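Local structure of probable oxidoreductase (Pseudomonas aeruginosa, 4B7C) at residues B[80-85]-B[94-99]; B[154-159]-B[222-227]. The protein probably catalyses an NADP(H)-dependent oxidation or reduction, as a member of the medium-chain dehydrogenase/reductase family with a substrate that is not established. All blocks are in the same frame, centred on the assembly; numbering follows the deposited sequence.

Contact 1 of 2, residues B[80-85]-B[94-99]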
loop_
_atom_site.group_PDB
_atom_site.type_symbol
_atom_site.label_atom_id
_atom_site.label_comp_id
_atom_site.label_asym_id
_atom_site.label_seq_id
_atom_site.Cartn_x
_atom_site.Cartn_y
_atom_site.Cartn_z
ATOM N N GLY B 80 -36.400 2.157 -3.089
ATOM C CA GLY B 80 -37.742 2.647 -2.820
ATOM C C GLY B 80 -38.454 3.132 -4.059
ATOM O O GLY B 80 -37.858 3.251 -5.130
ATOM N N LYS B 81 -39.725 3.468 -3.876
ATOM C CA LYS B 81 -40.577 3.932 -4.969
ATOM C C LYS B 81 -40.824 5.421 -4.865
ATOM O O LYS B 81 -41.204 5.930 -3.806
ATOM C CB LYS B 81 -41.922 3.201 -4.943
ATOM C CG LYS B 81 -42.822 3.516 -6.129
ATOM C CD LYS B 81 -44.214 2.938 -5.923
ATOM C CE LYS B 81 -45.015 2.922 -7.209
ATOM N NZ LYS B 81 -46.451 2.606 -6.916
ATOM N N VAL B 82 -40.608 6.124 -5.965
ATOM C CA VAL B 82 -40.863 7.550 -6.012
ATOM C C VAL B 82 -42.371 7.794 -6.029
ATOM O O VAL B 82 -43.066 7.369 -6.946
ATOM C CB VAL B 82 -40.231 8.227 -7.252
ATOM C CG1 VAL B 82 -40.587 9.701 -7.252
ATOM C CG2 VAL B 82 -38.710 8.025 -7.292
ATOM N N LEU B 83 -42.868 8.499 -5.025
ATOM C CA LEU B 83 -44.284 8.844 -4.928
ATOM C C LEU B 83 -44.566 10.217 -5.528
ATOM O O LEU B 83 -45.567 10.414 -6.218
ATOM C CB LEU B 83 -44.743 8.839 -3.468
ATOM C CG LEU B 83 -44.602 7.504 -2.726
ATOM C CD1 LEU B 83 -45.281 7.670 -1.375
ATOM C CD2 LEU B 83 -45.255 6.340 -3.473
ATOM N N VAL B 84 -43.693 11.167 -5.220
ATOM C CA VAL B 84 -43.785 12.527 -5.740
ATOM C C VAL B 84 -42.407 12.999 -6.142
ATOM O O VAL B 84 -41.460 12.871 -5.363
ATOM C CB VAL B 84 -44.314 13.549 -4.706
ATOM C CG1 VAL B 84 -44.210 14.957 -5.273
ATOM C CG2 VAL B 84 -45.733 13.216 -4.273
ATOM N N SER B 85 -42.313 13.582 -7.331
ATOM C CA SER B 85 -41.074 14.193 -7.798
ATOM C C SER B 85 -41.231 15.651 -8.190
ATOM O O SER B 85 -42.136 16.019 -8.932
ATOM C CB SER B 85 -40.497 13.449 -8.992
ATOM O OG SER B 85 -39.353 14.137 -9.480
ATOM N N ASP B 94 -41.197 5.655 -10.542
ATOM C CA ASP B 94 -39.805 5.198 -10.638
ATOM C C ASP B 94 -39.409 4.486 -9.354
ATOM O O ASP B 94 -39.785 4.908 -8.259
ATOM C CB ASP B 94 -38.818 6.356 -10.849
ATOM C CG ASP B 94 -38.878 6.951 -12.249
ATOM O OD1 ASP B 94 -39.507 6.345 -13.142
ATOM O OD2 ASP B 94 -38.287 8.037 -12.445
ATOM N N TYR B 95 -38.632 3.421 -9.500
ATOM C CA TYR B 95 -37.926 2.830 -8.380
ATOM C C TYR B 95 -36.486 3.311 -8.415
ATOM O O TYR B 95 -35.846 3.331 -9.467
ATOM C CB TYR B 95 -37.974 1.304 -8.401
ATOM C CG TYR B 95 -39.324 0.770 -8.013
ATOM C CD1 TYR B 95 -40.360 0.705 -8.949
ATOM C CD2 TYR B 95 -39.591 0.361 -6.709
ATOM C CE1 TYR B 95 -41.618 0.227 -8.607
ATOM C CE2 TYR B 95 -40.842 -0.115 -6.357
ATOM C CZ TYR B 95 -41.851 -0.178 -7.311
ATOM O OH TYR B 95 -43.094 -0.656 -6.967
ATOM N N VAL B 96 -35.984 3.687 -7.244
ATOM C CA VAL B 96 -34.654 4.254 -7.125
ATOM C C VAL B 96 -33.808 3.565 -6.054
ATOM O O VAL B 96 -34.333 3.017 -5.081
ATOM C CB VAL B 96 -34.696 5.776 -6.815
ATOM C CG1 VAL B 96 -35.306 6.546 -7.958
ATOM C CG2 VAL B 96 -35.451 6.077 -5.510
ATOM N N ASN B 97 -32.496 3.605 -6.272
ATOM C CA ASN B 97 -31.478 3.229 -5.289
ATOM C C ASN B 97 -30.809 4.502 -4.817
ATOM O O ASN B 97 -30.477 5.373 -5.611
ATOM C CB ASN B 97 -30.432 2.295 -5.911
ATOM C CG ASN B 97 -29.288 1.952 -4.959
ATOM O OD1 ASN B 97 -28.540 2.830 -4.519
ATOM N ND2 ASN B 97 -29.124 0.668 -4.673
ATOM N N GLY B 98 -30.628 4.633 -3.518
ATOM C CA GLY B 98 -29.989 5.833 -2.953
ATOM C C GLY B 98 -29.865 5.764 -1.449
ATOM O O GLY B 98 -30.233 4.759 -0.829
ATOM N N ALA B 99 -29.315 6.825 -0.865
ATOM C CA ALA B 99 -29.181 6.930 0.583
ATOM C C ALA B 99 -30.536 7.330 1.131
ATOM O O ALA B 99 -30.812 8.508 1.334
ATOM C CB ALA B 99 -28.102 7.966 0.964
#
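Lys81 and Tyr95 pack against each other on one face of an antiparallel beta hairpin, strands 77-85 and 95-97, in the GroES-like domain. CB of Lys81 makes a CH-pi contact over one face of the tyrosine ring, 4.2 Å from the centroid of Tyr95 and 27° off its normal. CG sits over the rim of the same face. The extended lysine chain then runs toward the phenol end, where Lys81 CD comes to 3.9 Å from Tyr95 OH. CG of Lys81 lies anti to the backbone N (chi1 -174°), which sends the methylenes along the ring.

Beneath these side chains the two residues form a non-hydrogen-bonded pair. Gly80 and Val96 are the neighbouring hydrogen-bonded pair. Gly80 N donates to Val96 O at 3.0 Å, and Val96 N returns a bond to Gly80 O at 2.9 Å. Gly80 O thus takes one N-H bond, from Val96, and a weaker CA-H...O contact from Tyr95 CA.

Val96 points to the other face of the hairpin. Its CG1 meets CG2 of Val82 at 3.8 Å, the two side chains crossing at about a right angle. Phe90, in a loop, and Val43, on strand 41-49, also touch Val96.

Further out, the carboxylate of Asp94 is held from outside the two segments: OD2 accepts from Gln91 N and forms a salt bridge with Lys115. The main chain of Asp94 still closes the pairing: Val82 N reaches Asp94 O at 2.7 Å, with an N-H...O angle of 175°.

Contact 2 of 2, residues B[154-159]-B[222-227]; sequences VISGAA and FFDNVG
The Phe222 ring turns its edge to the backbone of Val154, whose O lies near the ring plane, 3.3 Å from Phe222 CD1. Asp224 CA sits over one face, toward the rim. CZ of Phe222 reaches CB of Ser156 at 3.7 Å. Leu231 and Val234 of helix 228-235 also touch this side chain. Phe223 points to the other face of the sheet. Asn225 CG lies at its ring edge, in plane, and Val162 and Ala166 of helix 161-172 pack on it.

The strands run parallel. Phe223 N donates to Val154 O, and Ser156 N to Phe223 O.

At the C-terminal end of the pair, polar side chains join the contact. OG of Ser156 lies between its own N and carbonyl carbon (chi1 69°), from where it donates to Asp224 OD1 at 2.8 Å, on the anti lone pair. The same oxygen accepts Val226 N from above the carboxylate plane and Gly227 N on the syn side. The bond from Val226 N makes an Asx turn and that from Gly227 N an Asx motif; with Ser156 OG, three donors grip OD1. Asn225 ND2 gives a bond of 2.9 Å to Ser156 O, which lies close to the amide plane of Asn225. CG1 of Val226 packs at 3.4 Å from Gly157 N.

This is the pairing of the first and fourth strands of a Rossmann fold. The loop after strand 152-155 leads into helix 161-172, the place of the glycine-rich dinucleotide-binding turn in this family.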
loop_
_atom_site.group_PDB
_atom_site.type_symbol
_atom_site.label_atom_id
_atom_site.label_comp_id
_atom_site.label_asym_id
_atom_site.label_seq_id
_atom_site.Cartn_x
_atom_site.Cartn_y
_atom_site.Cartn_z
ATOM N N VAL B 154 -7.077 -14.383 -3.515
ATOM C CA VAL B 154 -7.572 -14.665 -2.178
ATOM C C VAL B 154 -8.542 -13.578 -1.717
ATOM O O VAL B 154 -8.321 -12.373 -1.922
ATOM C CB VAL B 154 -6.420 -14.799 -1.171
ATOM C CG1 VAL B 154 -6.959 -14.929 0.245
ATOM C CG2 VAL B 154 -5.528 -15.975 -1.543
ATOM N N ILE B 155 -9.650 -14.016 -1.129
ATOM C CA ILE B 155 -10.711 -13.124 -0.726
ATOM C C ILE B 155 -11.011 -13.280 0.759
ATOM O O ILE B 155 -11.369 -14.368 1.222
ATOM C CB ILE B 155 -11.993 -13.409 -1.559
ATOM C CG1 ILE B 155 -11.682 -13.711 -3.054
ATOM C CG2 ILE B 155 -13.019 -12.304 -1.325
ATOM C CD1 ILE B 155 -12.569 -12.957 -4.010
ATOM N N SER B 156 -10.873 -12.194 1.518
ATOM C CA SER B 156 -11.296 -12.181 2.924
ATOM C C SER B 156 -12.763 -11.753 3.034
ATOM O O SER B 156 -13.310 -11.137 2.119
ATOM C CB SER B 156 -10.405 -11.282 3.779
ATOM O OG SER B 156 -10.581 -9.916 3.458
ATOM N N GLY B 157 -13.388 -12.075 4.168
ATOM C CA GLY B 157 -14.834 -11.901 4.345
ATOM C C GLY B 157 -15.585 -12.522 3.174
ATOM O O GLY B 157 -16.566 -11.969 2.678
ATOM N N ALA B 158 -15.117 -13.687 2.749
ATOM C CA ALA B 158 -15.493 -14.270 1.467
ATOM C C ALA B 158 -16.966 -14.695 1.372
ATOM O O ALA B 158 -17.506 -14.796 0.266
ATOM C CB ALA B 158 -14.582 -15.436 1.138
ATOM N N ALA B 159 -17.597 -14.939 2.517
ATOM C CA ALA B 159 -19.015 -15.324 2.558
ATOM C C ALA B 159 -19.913 -14.101 2.631
ATOM O O ALA B 159 -21.124 -14.207 2.491
ATOM C CB ALA B 159 -19.301 -16.237 3.743
ATOM N N PHE B 222 -5.084 -10.009 -3.398
ATOM C CA PHE B 222 -5.811 -10.123 -2.148
ATOM C C PHE B 222 -6.900 -9.060 -2.092
ATOM O O PHE B 222 -6.636 -7.847 -2.093
ATOM C CB PHE B 222 -4.889 -10.026 -0.931
ATOM C CG PHE B 222 -5.604 -10.129 0.388
ATOM C CD1 PHE B 222 -6.582 -11.099 0.599
ATOM C CD2 PHE B 222 -5.306 -9.271 1.428
ATOM C CE1 PHE B 222 -7.236 -11.195 1.808
ATOM C CE2 PHE B 222 -5.954 -9.366 2.645
ATOM C CZ PHE B 222 -6.927 -10.324 2.833
ATOM N N PHE B 223 -8.136 -9.540 -2.044
ATOM C CA PHE B 223 -9.321 -8.702 -1.900
ATOM C C PHE B 223 -9.657 -8.676 -0.431
ATOM O O PHE B 223 -10.171 -9.662 0.116
ATOM C CB PHE B 223 -10.487 -9.281 -2.735
ATOM C CG PHE B 223 -11.641 -8.329 -2.949
ATOM C CD1 PHE B 223 -12.420 -7.898 -1.897
ATOM C CD2 PHE B 223 -11.968 -7.894 -4.225
ATOM C CE1 PHE B 223 -13.482 -7.031 -2.106
ATOM C CE2 PHE B 223 -13.031 -7.030 -4.436
ATOM C CZ PHE B 223 -13.773 -6.585 -3.379
ATOM N N ASP B 224 -9.420 -7.536 0.211
ATOM C CA ASP B 224 -9.561 -7.423 1.670
ATOM C C ASP B 224 -10.791 -6.653 2.126
ATOM O O ASP B 224 -10.945 -5.457 1.854
ATOM C CB ASP B 224 -8.312 -6.791 2.307
ATOM C CG ASP B 224 -8.289 -6.948 3.827
ATOM O OD1 ASP B 224 -9.007 -7.817 4.377
ATOM O OD2 ASP B 224 -7.525 -6.224 4.492
ATOM N N ASN B 225 -11.668 -7.368 2.826
ATOM C CA ASN B 225 -12.867 -6.788 3.438
ATOM C C ASN B 225 -12.793 -6.710 4.947
ATOM O O ASN B 225 -13.662 -6.127 5.573
ATOM C CB ASN B 225 -14.109 -7.612 3.063
ATOM C CG ASN B 225 -14.395 -7.576 1.582
ATOM O OD1 ASN B 225 -14.659 -6.506 1.027
ATOM N ND2 ASN B 225 -14.311 -8.734 0.925
ATOM N N VAL B 226 -11.772 -7.329 5.537
ATOM C CA VAL B 226 -11.762 -7.540 6.994
ATOM C C VAL B 226 -10.565 -6.936 7.721
ATOM O O VAL B 226 -10.699 -6.443 8.836
ATOM C CB VAL B 226 -11.875 -9.052 7.340
ATOM C CG1 VAL B 226 -13.064 -9.671 6.612
ATOM C CG2 VAL B 226 -10.602 -9.793 6.983
ATOM N N GLY B 227 -9.403 -6.967 7.085
ATOM C CA GLY B 227 -8.202 -6.388 7.668
ATOM C C GLY B 227 -7.665 -7.222 8.823
ATOM O O GLY B 227 -7.736 -8.453 8.809
#

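Overall arrangement
Contact 1 and contact 2 lie in the two parts of a medium-chain dehydrogenase/reductase subunit. The 80-85/94-99 hairpin belongs to the GroES-like domain, and the 154-159/222-227 pair to the six-stranded parallel sheet of the Rossmann domain. Their centres are 32 Å apart, on opposite sides of the chain's centre, and their nearest atoms are about 17 Å apart, so they do not touch. Contact 1 closes before contact 2 opens along the chain. Contact 2 is the more central: its centre is about 11 Å from the centre of the chain, against about 21 Å for that of contact 1. By family analogy it borders the probable NADP(H) site, whereas contact 1 is structural packing within a different sheet.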